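PDB 1IAP: guanine nucleotide exchange factor p115rhogef from Homo sapiens, which probably activates Rho GTPases by promoting nucleotide exchange, its N-terminal RGS-like domain linking this activity to heterotrimeric G protein signalling. Local coordinates for residues M19-P31 against Q112-P126. Sequence-based numbering, arbitrary orientation.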
ATOM      1  N   MET A  19      -5.165  -7.081   1.099  1.00 17.13           N
ATOM      2  CA  MET A  19      -5.603  -6.855   2.478  1.00 12.23           C
ATOM      3  C   MET A  19      -4.950  -7.846   3.452  1.00 16.34           C
ATOM      4  O   MET A  19      -4.592  -7.473   4.565  1.00 17.88           O
ATOM      5  CB  MET A  19      -7.131  -6.942   2.610  1.00 15.36           C
ATOM      6  CG  MET A  19      -7.883  -5.664   2.230  1.00 15.76           C
ATOM      7  SD  MET A  19      -7.279  -4.199   3.122  1.00 18.31           S
ATOM      8  CE  MET A  19      -7.369  -4.750   4.825  1.00 17.25           C
ATOM      9  N   ALA A  20      -4.833  -9.110   3.049  1.00 15.23           N
ATOM     10  CA  ALA A  20      -4.218 -10.127   3.902  1.00 15.83           C
ATOM     11  C   ALA A  20      -2.753  -9.759   4.126  1.00 14.13           C
ATOM     12  O   ALA A  20      -2.256  -9.796   5.253  1.00 16.13           O
ATOM     13  CB  ALA A  20      -4.333 -11.522   3.251  1.00 12.90           C
ATOM     14  N   LEU A  21      -2.083  -9.360   3.049  1.00 21.09           N
ATOM     15  CA  LEU A  21      -0.679  -8.965   3.114  1.00 21.64           C
ATOM     16  C   LEU A  21      -0.528  -7.744   4.016  1.00 19.61           C
ATOM     17  O   LEU A  21       0.372  -7.695   4.853  1.00 17.26           O
ATOM     18  CB  LEU A  21      -0.152  -8.646   1.711  1.00 19.38           C
ATOM     19  CG  LEU A  21       1.242  -8.022   1.603  1.00 15.27           C
ATOM     20  CD1 LEU A  21       2.298  -8.998   2.113  1.00 18.45           C
ATOM     21  CD2 LEU A  21       1.520  -7.639   0.153  1.00 18.73           C
ATOM     22  N   LEU A  22      -1.419  -6.767   3.844  1.00 14.91           N
ATOM     23  CA  LEU A  22      -1.393  -5.547   4.634  1.00 16.73           C
ATOM     24  C   LEU A  22      -1.545  -5.843   6.117  1.00 18.90           C
ATOM     25  O   LEU A  22      -0.813  -5.288   6.933  1.00 22.72           O
ATOM     26  CB  LEU A  22      -2.502  -4.584   4.184  1.00 14.38           C
ATOM     27  CG  LEU A  22      -2.203  -3.336   3.338  1.00 29.02           C
ATOM     28  CD1 LEU A  22      -0.722  -3.133   3.088  1.00 19.64           C
ATOM     29  CD2 LEU A  22      -2.963  -3.404   2.037  1.00 16.74           C
ATOM     30  N   GLN A  23      -2.503  -6.699   6.471  1.00 14.21           N
ATOM     31  CA  GLN A  23      -2.705  -7.038   7.877  1.00 11.61           C
ATOM     32  C   GLN A  23      -1.458  -7.687   8.455  1.00 19.40           C
ATOM     33  O   GLN A  23      -1.068  -7.395   9.584  1.00 23.57           O
ATOM     34  CB  GLN A  23      -3.912  -7.955   8.076  1.00 15.19           C
ATOM     35  CG  GLN A  23      -4.100  -8.351   9.542  1.00 25.97           C
ATOM     36  CD  GLN A  23      -5.398  -9.067   9.809  1.00 30.72           C
ATOM     37  OE1 GLN A  23      -5.460  -9.986  10.630  1.00 38.27           O
ATOM     38  NE2 GLN A  23      -6.455  -8.635   9.138  1.00 34.02           N
ATOM     39  N   HIS A  24      -0.831  -8.557   7.670  1.00 19.31           N
ATOM     40  CA  HIS A  24       0.388  -9.238   8.093  1.00 21.29           C
ATOM     41  C   HIS A  24       1.476  -8.196   8.372  1.00 24.14           C
ATOM     42  O   HIS A  24       1.984  -8.104   9.485  1.00 24.96           O
ATOM     43  CB  HIS A  24       0.850 -10.206   6.997  1.00 15.62           C
ATOM     44  CG  HIS A  24       2.099 -10.963   7.338  1.00 23.40           C
ATOM     45  ND1 HIS A  24       2.133 -11.952   8.296  1.00 22.75           N
ATOM     46  CD2 HIS A  24       3.353 -10.886   6.832  1.00 21.84           C
ATOM     47  CE1 HIS A  24       3.354 -12.454   8.365  1.00 28.77           C
ATOM     48  NE2 HIS A  24       4.113 -11.825   7.487  1.00 27.15           N
ATOM     49  N   VAL A  25       1.795  -7.394   7.357  1.00 20.39           N
ATOM     50  CA  VAL A  25       2.813  -6.349   7.462  1.00 21.71           C
ATOM     51  C   VAL A  25       2.538  -5.343   8.588  1.00 26.57           C
ATOM     52  O   VAL A  25       3.425  -5.051   9.394  1.00 24.48           O
ATOM     53  CB  VAL A  25       2.990  -5.615   6.103  1.00 18.40           C
ATOM     54  CG1 VAL A  25       3.911  -4.414   6.254  1.00 26.78           C
ATOM     55  CG2 VAL A  25       3.544  -6.577   5.067  1.00 19.66           C
ATOM     56  N   ALA A  26       1.303  -4.851   8.672  1.00 21.62           N
ATOM     57  CA  ALA A  26       0.933  -3.887   9.708  1.00 21.63           C
ATOM     58  C   ALA A  26       1.170  -4.417  11.127  1.00 29.79           C
ATOM     59  O   ALA A  26       1.409  -3.641  12.051  1.00 31.44           O
ATOM     60  CB  ALA A  26      -0.523  -3.469   9.546  1.00 23.01           C
ATOM     61  N   LEU A  27       1.103  -5.733  11.298  1.00 26.35           N
ATOM     62  CA  LEU A  27       1.314  -6.342  12.605  1.00 28.34           C
ATOM     63  C   LEU A  27       2.705  -6.934  12.818  1.00 34.16           C
ATOM     64  O   LEU A  27       3.101  -7.173  13.954  1.00 36.72           O
ATOM     65  CB  LEU A  27       0.263  -7.427  12.865  1.00 29.71           C
ATOM     66  CG  LEU A  27      -1.046  -7.062  13.570  1.00 33.14           C
ATOM     67  CD1 LEU A  27      -1.811  -5.981  12.825  1.00 23.05           C
ATOM     68  CD2 LEU A  27      -1.891  -8.319  13.694  1.00 42.44           C
ATOM     69  N   GLN A  28       3.455  -7.148  11.739  1.00 35.97           N
ATOM     70  CA  GLN A  28       4.784  -7.752  11.852  1.00 35.82           C
ATOM     71  C   GLN A  28       5.978  -6.877  11.451  1.00 38.62           C
ATOM     72  O   GLN A  28       7.111  -7.175  11.828  1.00 42.58           O
ATOM     73  CB  GLN A  28       4.829  -9.050  11.039  1.00 44.25           C
ATOM     74  CG  GLN A  28       3.776 -10.087  11.421  1.00 48.63           C
ATOM     75  CD  GLN A  28       4.039 -10.714  12.770  1.00 50.52           C
ATOM     76  OE1 GLN A  28       4.978 -11.493  12.929  1.00 52.81           O
ATOM     77  NE2 GLN A  28       3.212 -10.378  13.752  1.00 53.13           N
ATOM     78  N   PHE A  29       5.732  -5.820  10.679  1.00 29.21           N
ATOM     79  CA  PHE A  29       6.801  -4.932  10.214  1.00 31.97           C
ATOM     80  C   PHE A  29       6.336  -3.482  10.211  1.00 32.50           C
ATOM     81  O   PHE A  29       5.239  -3.164  10.682  1.00 26.86           O
ATOM     82  CB  PHE A  29       7.196  -5.273   8.763  1.00 31.44           C
ATOM     83  CG  PHE A  29       7.560  -6.713   8.537  1.00 35.67           C
ATOM     84  CD1 PHE A  29       6.601  -7.625   8.102  1.00 38.22           C
ATOM     85  CD2 PHE A  29       8.870  -7.149   8.713  1.00 38.89           C
ATOM     86  CE1 PHE A  29       6.941  -8.953   7.847  1.00 34.98           C
ATOM     87  CE2 PHE A  29       9.220  -8.475   8.461  1.00 39.46           C
ATOM     88  CZ  PHE A  29       8.256  -9.378   8.027  1.00 30.01           C
ATOM     89  N   GLU A  30       7.198  -2.604   9.696  1.00 30.50           N
ATOM     90  CA  GLU A  30       6.871  -1.191   9.562  1.00 24.38           C
ATOM     91  C   GLU A  30       6.098  -1.116   8.250  1.00 23.91           C
ATOM     92  O   GLU A  30       6.603  -1.504   7.198  1.00 25.32           O
ATOM     93  CB  GLU A  30       8.135  -0.328   9.494  1.00 32.12           C
ATOM     94  CG  GLU A  30       8.735   0.008  10.851  1.00 42.00           C
ATOM     95  CD  GLU A  30       7.807   0.853  11.712  1.00 49.33           C
ATOM     96  OE1 GLU A  30       7.075   0.283  12.552  1.00 49.83           O
ATOM     97  OE2 GLU A  30       7.818   2.092  11.556  1.00 51.70           O
ATOM     98  N   PRO A  31       4.836  -0.665   8.309  1.00 26.86           N
ATOM     99  CA  PRO A  31       3.935  -0.531   7.163  1.00 24.32           C
ATOM    100  C   PRO A  31       4.292   0.544   6.138  1.00 21.09           C
ATOM    101  O   PRO A  31       3.844   0.476   4.992  1.00 22.53           O
ATOM    102  CB  PRO A  31       2.596  -0.228   7.832  1.00 26.81           C
ATOM    103  CG  PRO A  31       3.005   0.595   9.002  1.00 27.70           C
ATOM    104  CD  PRO A  31       4.188  -0.174   9.539  1.00 32.42           C
ATOM    105  N   GLN A 112       9.445  -8.465   2.940  1.00 23.88           N
ATOM    106  CA  GLN A 112       8.148  -8.633   3.574  1.00 24.75           C
ATOM    107  C   GLN A 112       7.263  -9.586   2.770  1.00 19.65           C
ATOM    108  O   GLN A 112       6.530 -10.386   3.344  1.00 23.31           O
ATOM    109  CB  GLN A 112       7.482  -7.273   3.762  1.00 27.30           C
ATOM    110  CG  GLN A 112       8.226  -6.389   4.754  1.00 27.25           C
ATOM    111  CD  GLN A 112       7.775  -4.944   4.713  1.00 25.63           C
ATOM    112  OE1 GLN A 112       6.681  -4.629   4.241  1.00 22.80           O
ATOM    113  NE2 GLN A 112       8.628  -4.049   5.199  1.00 22.13           N
ATOM    114  N   LEU A 113       7.334  -9.508   1.442  1.00 18.93           N
ATOM    115  CA  LEU A 113       6.552 -10.409   0.587  1.00 21.21           C
ATOM    116  C   LEU A 113       7.082 -11.828   0.768  1.00 27.62           C
ATOM    117  O   LEU A 113       6.314 -12.787   0.852  1.00 25.79           O
ATOM    118  CB  LEU A 113       6.662 -10.004  -0.879  1.00 20.22           C
ATOM    119  CG  LEU A 113       5.724  -8.899  -1.361  1.00 34.16           C
ATOM    120  CD1 LEU A 113       6.114  -8.462  -2.765  1.00 36.20           C
ATOM    121  CD2 LEU A 113       4.292  -9.408  -1.331  1.00 35.98           C
ATOM    122  N   GLU A 114       8.406 -11.942   0.846  1.00 22.17           N
ATOM    123  CA  GLU A 114       9.066 -13.228   1.049  1.00 27.28           C
ATOM    124  C   GLU A 114       8.576 -13.836   2.358  1.00 22.14           C
ATOM    125  O   GLU A 114       8.163 -14.995   2.391  1.00 23.35           O
ATOM    126  CB  GLU A 114      10.584 -13.030   1.101  1.00 32.59           C
ATOM    127  CG  GLU A 114      11.398 -14.285   1.394  1.00 36.67           C
ATOM    128  CD  GLU A 114      12.897 -14.007   1.484  1.00 54.18           C
ATOM    129  OE1 GLU A 114      13.326 -12.862   1.212  1.00 54.19           O
ATOM    130  OE2 GLU A 114      13.654 -14.943   1.830  1.00 60.15           O
ATOM    131  N   ASP A 115       8.594 -13.036   3.424  1.00 24.03           N
ATOM    132  CA  ASP A 115       8.152 -13.493   4.735  1.00 23.09           C
ATOM    133  C   ASP A 115       6.692 -13.928   4.703  1.00 24.07           C
ATOM    134  O   ASP A 115       6.330 -14.937   5.299  1.00 22.30           O
ATOM    135  CB  ASP A 115       8.345 -12.408   5.796  1.00 24.30           C
ATOM    136  CG  ASP A 115       8.009 -12.899   7.195  1.00 32.03           C
ATOM    137  OD1 ASP A 115       6.948 -12.509   7.733  1.00 27.63           O
ATOM    138  OD2 ASP A 115       8.796 -13.699   7.748  1.00 28.12           O
ATOM    139  N   PHE A 116       5.855 -13.163   4.008  1.00 20.57           N
ATOM    140  CA  PHE A 116       4.447 -13.507   3.901  1.00 22.25           C
ATOM    141  C   PHE A 116       4.282 -14.873   3.224  1.00 20.08           C
ATOM    142  O   PHE A 116       3.539 -15.726   3.708  1.00 21.52           O
ATOM    143  CB  PHE A 116       3.669 -12.445   3.107  1.00 17.68           C
ATOM    144  CG  PHE A 116       2.188 -12.725   3.029  1.00 21.97           C
ATOM    145  CD1 PHE A 116       1.317 -12.194   3.976  1.00 17.91           C
ATOM    146  CD2 PHE A 116       1.678 -13.578   2.050  1.00 20.66           C
ATOM    147  CE1 PHE A 116      -0.056 -12.510   3.958  1.00 17.07           C
ATOM    148  CE2 PHE A 116       0.313 -13.902   2.019  1.00 25.08           C
ATOM    149  CZ  PHE A 116      -0.555 -13.367   2.980  1.00 15.66           C
ATOM    150  N   ARG A 117       4.980 -15.078   2.111  1.00 20.55           N
ATOM    151  CA  ARG A 117       4.886 -16.348   1.387  1.00 22.17           C
ATOM    152  C   ARG A 117       5.299 -17.552   2.232  1.00 25.25           C
ATOM    153  O   ARG A 117       4.648 -18.598   2.189  1.00 21.23           O
ATOM    154  CB  ARG A 117       5.709 -16.304   0.101  1.00 23.44           C
ATOM    155  CG  ARG A 117       5.195 -15.318  -0.920  1.00 24.31           C
ATOM    156  CD  ARG A 117       5.828 -15.552  -2.284  1.00 36.22           C
ATOM    157  NE  ARG A 117       7.281 -15.413  -2.260  1.00 35.29           N
ATOM    158  CZ  ARG A 117       7.936 -14.289  -2.538  1.00 33.76           C
ATOM    159  NH1 ARG A 117       7.273 -13.184  -2.863  1.00 24.26           N
ATOM    160  NH2 ARG A 117       9.260 -14.270  -2.493  1.00 30.03           N
ATOM    161  N   SER A 118       6.369 -17.396   3.010  1.00 23.62           N
ATOM    162  CA  SER A 118       6.850 -18.479   3.868  1.00 28.16           C
ATOM    163  C   SER A 118       5.861 -18.777   4.990  1.00 23.62           C
ATOM    164  O   SER A 118       5.512 -19.932   5.226  1.00 26.70           O
ATOM    165  CB  SER A 118       8.217 -18.136   4.459  1.00 33.11           C
ATOM    166  OG  SER A 118       9.204 -18.105   3.447  1.00 45.44           O
ATOM    167  N   LYS A 119       5.394 -17.726   5.660  1.00 22.67           N
ATOM    168  CA  LYS A 119       4.444 -17.876   6.757  1.00 26.21           C
ATOM    169  C   LYS A 119       3.125 -18.466   6.258  1.00 21.98           C
ATOM    170  O   LYS A 119       2.496 -19.267   6.949  1.00 26.69           O
ATOM    171  CB  LYS A 119       4.188 -16.526   7.433  1.00 28.18           C
ATOM    172  CG  LYS A 119       5.415 -15.886   8.071  1.00 33.73           C
ATOM    173  CD  LYS A 119       5.835 -16.589   9.356  1.00 37.81           C
ATOM    174  CE  LYS A 119       7.018 -15.884  10.014  1.00 35.16           C
ATOM    175  NZ  LYS A 119       6.716 -14.459  10.344  1.00 51.58           N
ATOM    176  N   ARG A 120       2.741 -18.104   5.036  1.00 20.09           N
ATOM    177  CA  ARG A 120       1.491 -18.591   4.442  1.00 24.27           C
ATOM    178  C   ARG A 120       1.503 -20.106   4.254  1.00 30.12           C
ATOM    179  O   ARG A 120       0.486 -20.780   4.461  1.00 31.16           O
ATOM    180  CB  ARG A 120       1.236 -17.912   3.095  1.00 21.07           C
ATOM    181  CG  ARG A 120      -0.122 -18.244   2.504  1.00 21.47           C
ATOM    182  CD  ARG A 120      -0.298 -17.653   1.114  1.00 20.47           C
ATOM    183  NE  ARG A 120      -1.662 -17.880   0.648  1.00 19.46           N
ATOM    184  CZ  ARG A 120      -2.029 -17.969  -0.624  1.00 20.32           C
ATOM    185  NH1 ARG A 120      -1.132 -17.846  -1.595  1.00 23.51           N
ATOM    186  NH2 ARG A 120      -3.300 -18.198  -0.921  1.00 28.82           N
ATOM    187  N   LEU A 121       2.656 -20.634   3.851  1.00 28.86           N
ATOM    188  CA  LEU A 121       2.813 -22.071   3.646  1.00 35.57           C
ATOM    189  C   LEU A 121       2.639 -22.821   4.964  1.00 35.09           C
ATOM    190  O   LEU A 121       2.176 -23.960   4.982  1.00 35.04           O
ATOM    191  CB  LEU A 121       4.192 -22.375   3.057  1.00 39.70           C
ATOM    192  CG  LEU A 121       4.461 -21.809   1.662  1.00 42.07           C
ATOM    193  CD1 LEU A 121       5.913 -22.054   1.275  1.00 41.47           C
ATOM    194  CD2 LEU A 121       3.510 -22.441   0.654  1.00 41.13           C
ATOM    195  N   MET A 122       2.988 -22.159   6.062  1.00 32.67           N
ATOM    196  CA  MET A 122       2.885 -22.739   7.394  1.00 37.27           C
ATOM    197  C   MET A 122       1.542 -22.441   8.062  1.00 31.85           C
ATOM    198  O   MET A 122       1.317 -22.835   9.208  1.00 33.36           O
ATOM    199  CB  MET A 122       4.016 -22.213   8.283  1.00 39.31           C
ATOM    200  CG  MET A 122       5.415 -22.501   7.765  1.00 50.98           C
ATOM    201  SD  MET A 122       6.693 -21.957   8.921  1.00 61.15           S
ATOM    202  CE  MET A 122       7.001 -20.300   8.342  1.00 55.35           C
ATOM    203  N   GLY A 123       0.664 -21.737   7.351  1.00 31.34           N
ATOM    204  CA  GLY A 123      -0.640 -21.386   7.896  1.00 29.60           C
ATOM    205  C   GLY A 123      -0.539 -20.269   8.919  1.00 34.71           C
ATOM    206  O   GLY A 123      -1.390 -20.133   9.800  1.00 32.06           O
ATOM    207  N   MET A 124       0.502 -19.455   8.793  1.00 26.71           N
ATOM    208  CA  MET A 124       0.728 -18.356   9.722  1.00 27.81           C
ATOM    209  C   MET A 124       0.370 -16.973   9.179  1.00 22.46           C
ATOM    210  O   MET A 124       0.907 -15.965   9.630  1.00 19.68           O
ATOM    211  CB  MET A 124       2.172 -18.396  10.237  1.00 23.30           C
ATOM    212  CG  MET A 124       2.458 -19.603  11.119  1.00 41.18           C
ATOM    213  SD  MET A 124       4.209 -19.839  11.479  1.00 52.80           S
ATOM    214  CE  MET A 124       4.418 -18.724  12.873  1.00 52.80           C
ATOM    215  N   THR A 125      -0.546 -16.928   8.212  1.00 21.20           N
ATOM    216  CA  THR A 125      -0.995 -15.659   7.650  1.00 17.04           C
ATOM    217  C   THR A 125      -2.510 -15.558   7.770  1.00 19.52           C
ATOM    218  O   THR A 125      -3.222 -16.564   7.676  1.00 18.90           O
ATOM    219  CB  THR A 125      -0.566 -15.469   6.178  1.00 17.39           C
ATOM    220  OG1 THR A 125      -1.001 -16.586   5.394  1.00 21.98           O
ATOM    221  CG2 THR A 125       0.952 -15.323   6.087  1.00 17.72           C
ATOM    222  N   PRO A 126      -3.018 -14.342   8.007  1.00 15.32           N
ATOM    223  CA  PRO A 126      -4.453 -14.093   8.157  1.00 17.12           C
ATOM    224  C   PRO A 126      -5.294 -14.235   6.902  1.00 17.53           C
ATOM    225  O   PRO A 126      -4.804 -14.093   5.778  1.00 16.98           O
ATOM    226  CB  PRO A 126      -4.488 -12.654   8.676  1.00 16.54           C
ATOM    227  CG  PRO A 126      -3.294 -12.030   8.001  1.00 16.58           C
ATOM    228  CD  PRO A 126      -2.248 -13.097   8.205  1.00 13.59           C
TER
HETATM  229  O   HOH W   1       6.150  -1.999   4.594  1.00 26.82           O
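His24 and Asp115 make the one direct hydrogen bond between helix 19-28 and helix 112-121: with CG anti to the backbone N, the imidazole of His24 reaches across to the other helix, and its NE2 donates to Asp115 OD1 over 2.9 Å at 158°. Asp115 OD1 lies close to the imidazole plane and is approached on its anti side, leaving its syn lone pair to Lys119 NZ at 3.3 Å in a salt bridge along the same helix. OD1 is thus gripped by two donors, and the nearby ammonium would probably make the carboxylate a somewhat weaker acceptor for the histidine.

Aromatic contacts flank this bond. Phe116 turns its edge to the face of His24 in a T-shaped stack, planes at 86°, while the His24 CB sits at the Phe116 rim, 3.6 Å from CD1. Phe29 lies flat beneath Gln112, whose CG stands 3.9 Å from the ring centroid in a CH-pi contact, and its CZ edge meets Asp115 OD1. A leucine in place of His24 would probably leave Asp115 without its cross-helix donor and Phe116 without the aromatic face it points at.

Apolar contact continues where Leu21 sets CD1 against Phe116 and CD2 against Leu113 CD2, 3.6 Å away; Phe5 and Leu34 also touch Leu21. Beyond helix 112-121, closed by a Schellman motif at Gly123, the chain turns back to lay Pro126 alongside Ala20 and Gln23.

Water 1 bridges the far end, donating to Gln112 OE1 and Glu30 O.

Helices 19-28 and 112-121 cross at 106°, their axes 10.5 Å apart at closest approach, and form a steep helix-helix junction within the all-helical RGS-like domain, joining helix 15-28 to helix 106-121.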